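Side-chain contacts in ribosomal protein uL16 3-hydroxylase (Escherichia coli, PDB 4CCL), which catalyses the iron- and 2-oxoglutarate-dependent hydroxylation of a single arginine of ribosomal protein uL16, working as a homodimer: residues R98-L103 / Y198-R203; D105-D110 / Q128-I133; G315-A320 / K324-H329; L219-G224 / F268-S273. All coordinates share one frame; numbering follows the deposited sequence.

In the fold
Contacts 1 and 2 lie in the JmjC region, contact 3 in the winged-helix region, and contact 4 joins the end of helix 207-220 to helix 263-272 of the winged-helix region by one weak pairing. The centres of contacts 1 and 2 are about 6 Å apart; strand 195-202 runs between 108-116 and 131-135, and Arg203 N lies 2.7 Å from Arg107 O. The side chains of Phe202 and Asp130 lie about 9 and 8 Å from that of the iron ligand Asp127. Contact 4 touches contact 2 through Trp106, whose CE3 is 3.8 Å from Ile272 CD1, and contact 3 through Tyr319, which packs on Gly269 and Ser273. The centres of contacts 3 and 4 are about 16 Å apart, and both lie about 24 to 27 Å from those of contacts 1 and 2.

Contact 1: residues R98-L103 / Y198-R203; sequences RPFREL and YSVGFR
Phe100 and Val200 meet because the phenylalanine CG stands anti to its own carbonyl carbon (chi1 -66°), while the valine has CG1 anti to the backbone N (chi1 180°) and CG2 anti to the carbonyl carbon, an orientation that presents both methyls to the ring. CG2 of Val200 makes the nearest approach, 3.7 Å from Phe100 CE2, and it also neighbours CD2 and CZ on the same side of the ring. CG1 sits over one face, displaced toward the rim. Leu103 makes the second meeting: its CD1 comes 3.5 Å from Phe202 CZ and touches CE2 as well, approaching the ring obliquely, with the two side chains at roughly a right angle. Val200 and Phe202 belong to strand 195-202, a central strand of the double-stranded beta-helix of the JmjC (cupin) fold, and a single residue between them leaves both pointing to the side where the short 3-10 turn and loop of 98-103 pack. The four side chains are buried and no hydrogen bond crosses between the segments. The Phe132 ring meets that of Phe100, Trp17 stands edge-to-face with Phe202, and Trp9 and Leu13 of helix 9-15 pack on Leu103. Within the loop, Leu103 N bonds to Phe100 O at 3.0 Å, fixing the spacing of the two residues that face the strand.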
# COMPACT_ATOMS: atom_id res chain seq x y z
N ARG B 98 -15.53 -1.68 -31.14
CA ARG B 98 -14.50 -1.73 -32.19
C ARG B 98 -14.12 -0.42 -32.91
O ARG B 98 -12.94 -0.17 -33.12
CB ARG B 98 -14.84 -2.83 -33.22
CG ARG B 98 -14.47 -4.24 -32.78
CD ARG B 98 -14.66 -5.26 -33.89
NE ARG B 98 -16.05 -5.68 -34.04
CZ ARG B 98 -16.72 -5.67 -35.19
NH1 ARG B 98 -16.13 -5.25 -36.31
NH2 ARG B 98 -17.98 -6.08 -35.23
N PRO B 99 -15.11 0.42 -33.28
CA PRO B 99 -14.74 1.68 -33.95
C PRO B 99 -13.87 2.62 -33.11
O PRO B 99 -13.23 3.51 -33.66
CB PRO B 99 -16.10 2.33 -34.22
CG PRO B 99 -17.05 1.20 -34.31
CD PRO B 99 -16.56 0.19 -33.32
N PHE B 100 -13.83 2.41 -31.80
CA PHE B 100 -13.13 3.32 -30.90
C PHE B 100 -11.67 2.94 -30.64
O PHE B 100 -11.00 3.54 -29.81
CB PHE B 100 -13.91 3.50 -29.60
CG PHE B 100 -15.23 4.19 -29.79
CD1 PHE B 100 -15.32 5.57 -29.81
CD2 PHE B 100 -16.39 3.45 -29.96
CE1 PHE B 100 -16.53 6.21 -30.00
CE2 PHE B 100 -17.61 4.08 -30.14
CZ PHE B 100 -17.68 5.46 -30.16
N ARG B 101 -11.20 1.92 -31.35
CA ARG B 101 -9.81 1.48 -31.24
C ARG B 101 -8.80 2.51 -31.75
O ARG B 101 -7.59 2.33 -31.60
CB ARG B 101 -9.62 0.13 -31.94
CG ARG B 101 -10.38 -0.99 -31.27
CD ARG B 101 -9.59 -2.30 -31.29
NE ARG B 101 -9.77 -3.23 -30.16
CZ ARG B 101 -10.85 -3.40 -29.39
NH1 ARG B 101 -11.96 -2.70 -29.56
NH2 ARG B 101 -10.80 -4.30 -28.43
N GLU B 102 -9.30 3.58 -32.36
CA GLU B 102 -8.45 4.73 -32.69
C GLU B 102 -7.89 5.38 -31.42
O GLU B 102 -6.96 6.19 -31.48
CB GLU B 102 -9.23 5.76 -33.52
CG GLU B 102 -9.64 5.26 -34.90
CD GLU B 102 -8.45 5.06 -35.82
OE1 GLU B 102 -7.37 5.62 -35.53
OE2 GLU B 102 -8.60 4.35 -36.84
N LEU B 103 -8.45 5.00 -30.28
CA LEU B 103 -7.96 5.39 -28.97
C LEU B 103 -7.45 4.12 -28.30
O LEU B 103 -7.93 3.03 -28.60
CB LEU B 103 -9.10 6.02 -28.15
CG LEU B 103 -9.55 7.42 -28.56
CD1 LEU B 103 -10.93 7.74 -28.00
CD2 LEU B 103 -8.54 8.46 -28.11
N TYR B 198 -26.01 4.51 -25.37
CA TYR B 198 -24.86 3.62 -25.24
C TYR B 198 -23.63 4.44 -24.90
O TYR B 198 -23.09 5.15 -25.75
CB TYR B 198 -24.64 2.86 -26.54
CG TYR B 198 -25.87 2.16 -27.05
CD1 TYR B 198 -26.84 2.85 -27.77
CD2 TYR B 198 -26.08 0.81 -26.80
CE1 TYR B 198 -27.97 2.22 -28.23
CE2 TYR B 198 -27.21 0.17 -27.26
CZ TYR B 198 -28.15 0.88 -27.97
OH TYR B 198 -29.29 0.25 -28.43
N SER B 199 -23.16 4.29 -23.67
CA SER B 199 -22.00 5.04 -23.22
C SER B 199 -20.74 4.20 -23.31
O SER B 199 -20.61 3.17 -22.63
CB SER B 199 -22.22 5.55 -21.79
OG SER B 199 -23.31 6.46 -21.74
N VAL B 200 -19.82 4.64 -24.16
CA VAL B 200 -18.51 4.02 -24.24
C VAL B 200 -17.68 4.81 -23.26
O VAL B 200 -17.39 6.00 -23.49
CB VAL B 200 -17.88 4.19 -25.63
CG1 VAL B 200 -16.50 3.54 -25.68
CG2 VAL B 200 -18.79 3.63 -26.71
N GLY B 201 -17.32 4.16 -22.17
CA GLY B 201 -16.63 4.82 -21.08
C GLY B 201 -15.14 4.62 -21.16
O GLY B 201 -14.66 3.70 -21.83
N PHE B 202 -14.40 5.47 -20.47
CA PHE B 202 -12.95 5.37 -20.43
C PHE B 202 -12.47 5.37 -18.99
O PHE B 202 -13.22 5.70 -18.07
CB PHE B 202 -12.30 6.49 -21.24
CG PHE B 202 -12.43 6.31 -22.73
CD1 PHE B 202 -13.61 6.60 -23.38
CD2 PHE B 202 -11.36 5.82 -23.47
CE1 PHE B 202 -13.73 6.43 -24.74
CE2 PHE B 202 -11.47 5.64 -24.83
CZ PHE B 202 -12.66 5.95 -25.47
N ARG B 203 -11.22 4.97 -18.79
CA ARG B 203 -10.69 4.83 -17.45
C ARG B 203 -9.26 5.36 -17.38
O ARG B 203 -8.43 5.04 -18.23
CB ARG B 203 -10.72 3.36 -17.02
CG ARG B 203 -10.22 2.41 -18.09
CD ARG B 203 -10.35 0.96 -17.66
NE ARG B 203 -9.50 0.65 -16.52
CZ ARG B 203 -9.28 -0.59 -16.08
NH1 ARG B 203 -9.83 -1.62 -16.69
NH2 ARG B 203 -8.49 -0.78 -15.03

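Contact 2: residues D105-D110 / Q128-I133; sequences DWRIDD and QYDVFI
Arg107 and Asp130 form a buried salt bridge, with NH2 of the arginine donating to OD1 of the aspartate over 3.2 Å. The bond is moderately straight (152°). Asp130 OD1 lies at the edge of the guanidinium and almost in its plane, but the nitrogen reaches that oxygen from above the carboxylate plane, the two planes being 49° apart. With its CG over the centre of the neighbouring Trp106 ring, Arg107 then bends at chi2 and chi3 to bring the guanidinium round to Asp130. Water 1 closes a second path: it accepts from Arg107 NH1 at 3.1 Å and donates to Asp130 OD1 at 2.7 Å. Gln18 adds a further donor to OD1, and Tyr180 OH holds OD2. Arg107 NE, in turn, pairs with Asp230 of the second subunit, so the guanidinium is shared between two carboxylates, and these donors would probably favour a charged Asp130. Replacing Arg107 by a leucine would probably leave both Asp130 and Asp230 of the second subunit without their cationic mate. Beside this dense polar knot the contact is looser: Tyr129 does not touch 105-110, the edge of its ring is turned to water 1, and Gln128 lies exposed with CB over the face of that ring. The salt bridge thus joins the entrance of strand 108-116 to the entrance of strand 131-135 in the JmjC beta-helix, with Asp130 three residues beyond the iron ligand Asp127 and Arg107 against the second subunit.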
# COMPACT_ATOMS: atom_id res chain seq x y z
N ASP B 105 -6.50 0.82 -26.31
CA ASP B 105 -7.27 -0.21 -25.61
C ASP B 105 -7.17 -0.07 -24.10
O ASP B 105 -8.13 -0.36 -23.38
CB ASP B 105 -6.79 -1.61 -26.01
CG ASP B 105 -7.21 -1.99 -27.42
OD1 ASP B 105 -8.15 -1.37 -27.95
OD2 ASP B 105 -6.60 -2.93 -27.98
N TRP B 106 -6.02 0.37 -23.61
CA TRP B 106 -5.79 0.43 -22.17
C TRP B 106 -6.58 1.57 -21.50
O TRP B 106 -6.93 1.49 -20.32
CB TRP B 106 -4.29 0.48 -21.83
CG TRP B 106 -3.64 1.82 -21.95
CD1 TRP B 106 -3.04 2.36 -23.06
CD2 TRP B 106 -3.48 2.79 -20.91
NE1 TRP B 106 -2.54 3.60 -22.77
CE2 TRP B 106 -2.80 3.89 -21.45
CE3 TRP B 106 -3.86 2.83 -19.56
CZ2 TRP B 106 -2.48 5.03 -20.71
CZ3 TRP B 106 -3.55 3.96 -18.82
CH2 TRP B 106 -2.87 5.04 -19.39
N ARG B 107 -6.86 2.62 -22.26
CA ARG B 107 -7.66 3.73 -21.75
C ARG B 107 -9.17 3.49 -21.79
O ARG B 107 -9.92 4.12 -21.04
CB ARG B 107 -7.32 5.02 -22.49
CG ARG B 107 -5.92 5.55 -22.21
CD ARG B 107 -5.87 6.38 -20.94
NE ARG B 107 -6.45 7.71 -21.14
CZ ARG B 107 -7.67 8.07 -20.77
NH1 ARG B 107 -8.47 7.19 -20.17
NH2 ARG B 107 -8.10 9.30 -21.00
N ILE B 108 -9.62 2.58 -22.65
CA ILE B 108 -11.05 2.33 -22.80
C ILE B 108 -11.55 1.44 -21.66
O ILE B 108 -10.80 0.61 -21.14
CB ILE B 108 -11.40 1.72 -24.19
CG1 ILE B 108 -12.84 2.06 -24.58
CG2 ILE B 108 -11.17 0.22 -24.21
CD1 ILE B 108 -13.26 1.50 -25.93
N ASP B 109 -12.80 1.62 -21.24
CA ASP B 109 -13.31 0.86 -20.12
C ASP B 109 -14.31 -0.22 -20.53
O ASP B 109 -13.95 -1.39 -20.61
CB ASP B 109 -13.95 1.79 -19.08
CG ASP B 109 -14.33 1.06 -17.80
OD1 ASP B 109 -13.79 -0.04 -17.56
OD2 ASP B 109 -15.15 1.60 -17.02
N ASP B 110 -15.53 0.20 -20.84
CA ASP B 110 -16.63 -0.71 -21.15
C ASP B 110 -17.83 0.05 -21.73
O ASP B 110 -17.80 1.27 -21.86
CB ASP B 110 -17.08 -1.47 -19.90
CG ASP B 110 -16.23 -2.71 -19.63
OD1 ASP B 110 -15.94 -3.44 -20.60
OD2 ASP B 110 -15.85 -2.92 -18.47
N GLN B 128 -15.21 11.62 -13.83
CA GLN B 128 -13.76 11.81 -13.86
C GLN B 128 -13.15 11.24 -15.14
O GLN B 128 -11.94 11.23 -15.31
CB GLN B 128 -13.08 11.23 -12.62
CG GLN B 128 -13.22 12.09 -11.38
CD GLN B 128 -12.81 13.54 -11.61
OE1 GLN B 128 -13.48 14.46 -11.14
NE2 GLN B 128 -11.71 13.74 -12.32
N TYR B 129 -14.01 10.75 -16.03
CA TYR B 129 -13.54 10.08 -17.23
C TYR B 129 -14.20 10.58 -18.51
O TYR B 129 -15.29 11.16 -18.48
CB TYR B 129 -13.75 8.57 -17.10
CG TYR B 129 -13.29 8.01 -15.78
CD1 TYR B 129 -11.96 7.70 -15.56
CD2 TYR B 129 -14.19 7.79 -14.74
CE1 TYR B 129 -11.53 7.18 -14.35
CE2 TYR B 129 -13.78 7.28 -13.53
CZ TYR B 129 -12.45 6.98 -13.34
OH TYR B 129 -12.03 6.47 -12.13
N ASP B 130 -13.53 10.35 -19.63
CA ASP B 130 -14.08 10.66 -20.94
C ASP B 130 -15.21 9.68 -21.24
O ASP B 130 -15.20 8.55 -20.76
CB ASP B 130 -13.00 10.53 -22.02
CG ASP B 130 -11.77 11.35 -21.70
OD1 ASP B 130 -10.90 10.86 -20.94
OD2 ASP B 130 -11.66 12.49 -22.21
N VAL B 131 -16.18 10.12 -22.03
CA VAL B 131 -17.27 9.24 -22.43
C VAL B 131 -17.81 9.61 -23.81
O VAL B 131 -17.83 10.79 -24.19
CB VAL B 131 -18.42 9.25 -21.38
CG1 VAL B 131 -19.12 10.60 -21.33
CG2 VAL B 131 -19.42 8.13 -21.65
N PHE B 132 -18.20 8.60 -24.58
CA PHE B 132 -18.94 8.83 -25.81
C PHE B 132 -20.37 8.35 -25.60
O PHE B 132 -20.59 7.18 -25.31
CB PHE B 132 -18.31 8.08 -26.99
CG PHE B 132 -17.01 8.67 -27.46
CD1 PHE B 132 -15.81 8.29 -26.87
CD2 PHE B 132 -16.98 9.59 -28.50
CE1 PHE B 132 -14.61 8.83 -27.30
CE2 PHE B 132 -15.78 10.12 -28.93
CZ PHE B 132 -14.60 9.74 -28.34
N ILE B 133 -21.34 9.24 -25.74
CA ILE B 133 -22.73 8.84 -25.53
C ILE B 133 -23.47 8.74 -26.86
O ILE B 133 -23.74 9.74 -27.51
CB ILE B 133 -23.46 9.79 -24.57
CG1 ILE B 133 -22.69 9.90 -23.25
CG2 ILE B 133 -24.88 9.31 -24.34
CD1 ILE B 133 -23.23 10.96 -22.31
O HOH W 1 -10.57 9.07 -18.93

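Contact 3: residues G315-A320 / K324-H329; sequences GDDVYA and KIDSPH
Ile325 lies across Val318, its CG1 3.6 Å from Val318 CB and its CD1 against Val318 CG1. The isoleucine CG1 is placed between the backbone N and the carbonyl carbon (chi1 44°), which swings the end of the chain over the opposite strand and brings CD1 to 4.0 Å from Ala320 CB. Met359 and Leu363 of helix 354-365 cover the same isoleucine. Beneath these side chains, Val318 and Ile325 are an antiparallel hydrogen-bonded pair: Val318 N donates to Ile325 O at 3.0 Å, and Ile325 N returns a bond to Val318 O at 2.8 Å. The two strands make the second hairpin of a three-stranded antiparallel sheet, 311-314, 317-320 and 323-325, in the winged-helix region, as in the wing of that fold. On the other face, Tyr319 and Lys324 are a non-hydrogen-bonded pair. Lys324 CB lies 3.5 Å from Tyr319 CE2, set obliquely to the ring. The lysine then runs on extended to the carboxylates of Asp317 and Asp326, which lie side by side with planes 48° apart. Lys324 NZ forms a salt bridge with Asp326 OD2 at 3.6 Å and stays 4.5 Å from Asp317 OD1, a distance at which it probably still offsets the mutual repulsion of the acids. With an alanine in place of Asp317, the extended lysine would probably lose the flank beside its CE and one nearby negative charge, leaving Asp326 as the carboxylate that holds its NZ.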
# COMPACT_ATOMS: atom_id res chain seq x y z
N GLY B 315 6.00 -3.56 -23.80
CA GLY B 315 7.24 -4.11 -24.30
C GLY B 315 6.99 -5.42 -25.02
O GLY B 315 6.12 -5.50 -25.89
N ASP B 316 7.75 -6.44 -24.66
CA ASP B 316 7.61 -7.76 -25.28
C ASP B 316 6.71 -8.71 -24.48
O ASP B 316 6.55 -9.88 -24.85
CB ASP B 316 8.98 -8.39 -25.52
CG ASP B 316 9.76 -7.69 -26.62
OD1 ASP B 316 10.48 -6.71 -26.32
OD2 ASP B 316 9.64 -8.12 -27.79
N ASP B 317 6.13 -8.21 -23.40
CA ASP B 317 5.25 -9.02 -22.56
C ASP B 317 3.79 -8.69 -22.86
O ASP B 317 3.45 -7.53 -23.08
CB ASP B 317 5.53 -8.74 -21.08
CG ASP B 317 7.01 -8.66 -20.77
OD1 ASP B 317 7.76 -9.56 -21.21
OD2 ASP B 317 7.42 -7.69 -20.10
N VAL B 318 2.93 -9.71 -22.86
CA VAL B 318 1.51 -9.44 -23.05
C VAL B 318 0.78 -9.76 -21.74
O VAL B 318 1.27 -10.54 -20.94
CB VAL B 318 0.95 -10.21 -24.27
CG1 VAL B 318 -0.56 -10.07 -24.38
CG2 VAL B 318 1.61 -9.71 -25.54
N TYR B 319 -0.35 -9.10 -21.48
CA TYR B 319 -1.10 -9.35 -20.26
C TYR B 319 -2.58 -9.51 -20.57
O TYR B 319 -3.21 -8.63 -21.16
CB TYR B 319 -0.90 -8.21 -19.26
CG TYR B 319 0.54 -7.99 -18.86
CD1 TYR B 319 1.38 -7.19 -19.62
CD2 TYR B 319 1.07 -8.59 -17.73
CE1 TYR B 319 2.70 -6.98 -19.26
CE2 TYR B 319 2.39 -8.40 -17.36
CZ TYR B 319 3.20 -7.59 -18.13
OH TYR B 319 4.51 -7.39 -17.78
N ALA B 320 -3.13 -10.66 -20.19
CA ALA B 320 -4.55 -10.93 -20.36
C ALA B 320 -5.22 -11.13 -19.00
O ALA B 320 -4.96 -12.13 -18.32
CB ALA B 320 -4.76 -12.15 -21.24
N LYS B 324 0.32 -12.51 -16.96
CA LYS B 324 1.35 -12.26 -17.96
C LYS B 324 1.52 -13.47 -18.86
O LYS B 324 1.77 -14.58 -18.39
CB LYS B 324 2.67 -11.93 -17.27
CG LYS B 324 3.85 -11.76 -18.22
CD LYS B 324 5.15 -11.62 -17.45
CE LYS B 324 6.36 -11.81 -18.34
NZ LYS B 324 7.59 -12.10 -17.55
N ILE B 325 1.37 -13.25 -20.16
CA ILE B 325 1.72 -14.24 -21.16
C ILE B 325 3.00 -13.83 -21.89
O ILE B 325 3.13 -12.70 -22.41
CB ILE B 325 0.56 -14.52 -22.13
CG1 ILE B 325 -0.10 -13.22 -22.56
CG2 ILE B 325 -0.48 -15.42 -21.47
CD1 ILE B 325 -1.46 -13.41 -23.21
N ASP B 326 3.95 -14.77 -21.89
CA ASP B 326 5.30 -14.57 -22.39
C ASP B 326 5.64 -15.70 -23.35
O ASP B 326 5.73 -16.86 -22.94
CB ASP B 326 6.28 -14.64 -21.22
CG ASP B 326 7.24 -13.47 -21.19
OD1 ASP B 326 6.86 -12.37 -21.64
OD2 ASP B 326 8.38 -13.65 -20.70
N SER B 327 5.84 -15.37 -24.63
CA SER B 327 6.16 -16.38 -25.63
C SER B 327 7.19 -15.87 -26.63
O SER B 327 7.19 -14.69 -26.98
CB SER B 327 4.89 -16.84 -26.35
OG SER B 327 5.18 -17.87 -27.28
N PRO B 328 8.07 -16.76 -27.11
CA PRO B 328 9.04 -16.44 -28.16
C PRO B 328 8.39 -16.07 -29.49
O PRO B 328 9.06 -15.49 -30.35
CB PRO B 328 9.85 -17.74 -28.31
CG PRO B 328 9.02 -18.80 -27.68
CD PRO B 328 8.29 -18.12 -26.57
N HIS B 329 7.10 -16.36 -29.66
CA HIS B 329 6.47 -16.12 -30.95
C HIS B 329 5.71 -14.81 -30.86
O HIS B 329 4.67 -14.71 -30.21
CB HIS B 329 5.50 -17.26 -31.28
CG HIS B 329 6.03 -18.63 -30.99
ND1 HIS B 329 6.39 -19.51 -31.98
CD2 HIS B 329 6.26 -19.26 -29.81
CE1 HIS B 329 6.82 -20.64 -31.43
NE2 HIS B 329 6.75 -20.51 -30.11

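Contact 4: residues L219-G224 / F268-S273; sequences LQRELG and FGEFIS
Arg221 and Glu270 face each other with CA atoms 12.5 Å apart, the arginine next to Glu222, which at positive phi (55°) closes helix 207-220 in a Schellman motif, and the glutamate on helix 263-272. Two long side chains span the gap. Arg221 turns at chi2 and then reaches across; Glu270 is extended beyond CG, and its OE2 meets Arg221 NH2 at 3.5 Å. The guanidinium and carboxylate planes are 27° apart and the oxygen sits obliquely to the guanidinium, with an N-H...O angle of 139°, so the hydrogen bond within this salt bridge is weak. Gln266, one turn before Glu270, packs on the arginine, and Tyr217 of helix 207-220 packs on the glutamate. Toward the end of 268-273, Ser273 OG donates to Gly269 O over 2.6 Å, in the carbonyl plane, and accepts from Gly322 N, linking 268-273 to the turn of hairpin 317-325. With an exposed arginine and a single long bond, the pairing is probably mainly electrostatic, and solvent is likely to screen much of the attraction between the two side chains.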
# COMPACT_ATOMS: atom_id res chain seq x y z
N LEU B 219 4.24 -5.83 -1.57
CA LEU B 219 3.94 -6.62 -0.37
C LEU B 219 3.67 -8.08 -0.71
O LEU B 219 4.26 -8.99 -0.13
CB LEU B 219 2.74 -6.01 0.38
CG LEU B 219 2.08 -6.83 1.49
CD1 LEU B 219 3.10 -7.32 2.51
CD2 LEU B 219 0.98 -6.02 2.17
N GLN B 220 2.78 -8.30 -1.68
CA GLN B 220 2.38 -9.64 -2.09
C GLN B 220 3.54 -10.46 -2.67
O GLN B 220 3.67 -11.65 -2.40
CB GLN B 220 1.23 -9.57 -3.10
CG GLN B 220 1.05 -10.81 -3.96
N ARG B 221 4.39 -9.81 -3.46
CA ARG B 221 5.50 -10.51 -4.10
C ARG B 221 6.74 -10.51 -3.21
O ARG B 221 7.78 -11.04 -3.60
CB ARG B 221 5.82 -9.88 -5.46
CG ARG B 221 4.79 -10.13 -6.55
CD ARG B 221 4.79 -11.59 -7.00
NE ARG B 221 4.36 -11.71 -8.39
CZ ARG B 221 5.14 -12.15 -9.38
NH1 ARG B 221 6.39 -12.52 -9.14
NH2 ARG B 221 4.66 -12.22 -10.62
N GLU B 222 6.61 -9.92 -2.03
CA GLU B 222 7.71 -9.83 -1.06
C GLU B 222 8.97 -9.20 -1.65
O GLU B 222 10.07 -9.72 -1.50
CB GLU B 222 8.02 -11.21 -0.45
CG GLU B 222 6.97 -11.69 0.54
CD GLU B 222 7.26 -13.08 1.09
OE1 GLU B 222 8.26 -13.70 0.65
OE2 GLU B 222 6.49 -13.55 1.95
N LEU B 223 8.79 -8.06 -2.32
CA LEU B 223 9.89 -7.31 -2.90
C LEU B 223 10.34 -6.22 -1.94
O LEU B 223 9.79 -6.10 -0.84
CB LEU B 223 9.47 -6.68 -4.23
CG LEU B 223 8.99 -7.62 -5.33
CD1 LEU B 223 8.52 -6.83 -6.54
CD2 LEU B 223 10.10 -8.59 -5.72
N GLY B 224 11.33 -5.43 -2.35
CA GLY B 224 11.83 -4.32 -1.56
C GLY B 224 12.18 -4.70 -0.13
O GLY B 224 11.88 -3.96 0.80
N PHE B 268 2.11 -3.01 -13.44
CA PHE B 268 1.13 -2.27 -14.22
C PHE B 268 0.52 -3.16 -15.29
O PHE B 268 -0.66 -3.03 -15.61
CB PHE B 268 1.73 -1.01 -14.85
CG PHE B 268 0.70 -0.06 -15.38
CD1 PHE B 268 -0.03 0.74 -14.52
CD2 PHE B 268 0.44 0.02 -16.74
CE1 PHE B 268 -0.98 1.61 -15.00
CE2 PHE B 268 -0.51 0.89 -17.23
CZ PHE B 268 -1.22 1.69 -16.36
N GLY B 269 1.34 -4.06 -15.82
CA GLY B 269 0.86 -5.04 -16.78
C GLY B 269 -0.24 -5.88 -16.18
O GLY B 269 -1.30 -6.06 -16.79
N GLU B 270 -0.01 -6.38 -14.97
CA GLU B 270 -1.00 -7.22 -14.29
C GLU B 270 -2.25 -6.44 -13.84
O GLU B 270 -3.34 -6.99 -13.77
CB GLU B 270 -0.36 -7.93 -13.09
CG GLU B 270 0.76 -8.90 -13.46
CD GLU B 270 1.35 -9.62 -12.26
OE1 GLU B 270 0.76 -9.52 -11.16
OE2 GLU B 270 2.40 -10.28 -12.42
N PHE B 271 -2.07 -5.15 -13.55
CA PHE B 271 -3.16 -4.30 -13.07
C PHE B 271 -4.07 -3.89 -14.21
O PHE B 271 -5.23 -4.29 -14.27
CB PHE B 271 -2.57 -3.06 -12.36
CG PHE B 271 -3.58 -1.99 -12.01
CD1 PHE B 271 -4.89 -2.29 -11.69
CD2 PHE B 271 -3.19 -0.66 -12.00
CE1 PHE B 271 -5.79 -1.29 -11.37
CE2 PHE B 271 -4.08 0.35 -11.68
CZ PHE B 271 -5.38 0.03 -11.36
N ILE B 272 -3.53 -3.10 -15.13
CA ILE B 272 -4.31 -2.46 -16.19
C ILE B 272 -5.04 -3.45 -17.11
O ILE B 272 -6.00 -3.08 -17.79
CB ILE B 272 -3.44 -1.49 -17.02
CG1 ILE B 272 -4.30 -0.47 -17.77
CG2 ILE B 272 -2.52 -2.25 -17.96
CD1 ILE B 272 -5.03 0.50 -16.85
N SER B 273 -4.59 -4.70 -17.12
CA SER B 273 -5.23 -5.73 -17.94
C SER B 273 -6.48 -6.32 -17.28
O SER B 273 -7.20 -7.11 -17.89
CB SER B 273 -4.24 -6.84 -18.31
OG SER B 273 -3.55 -7.31 -17.16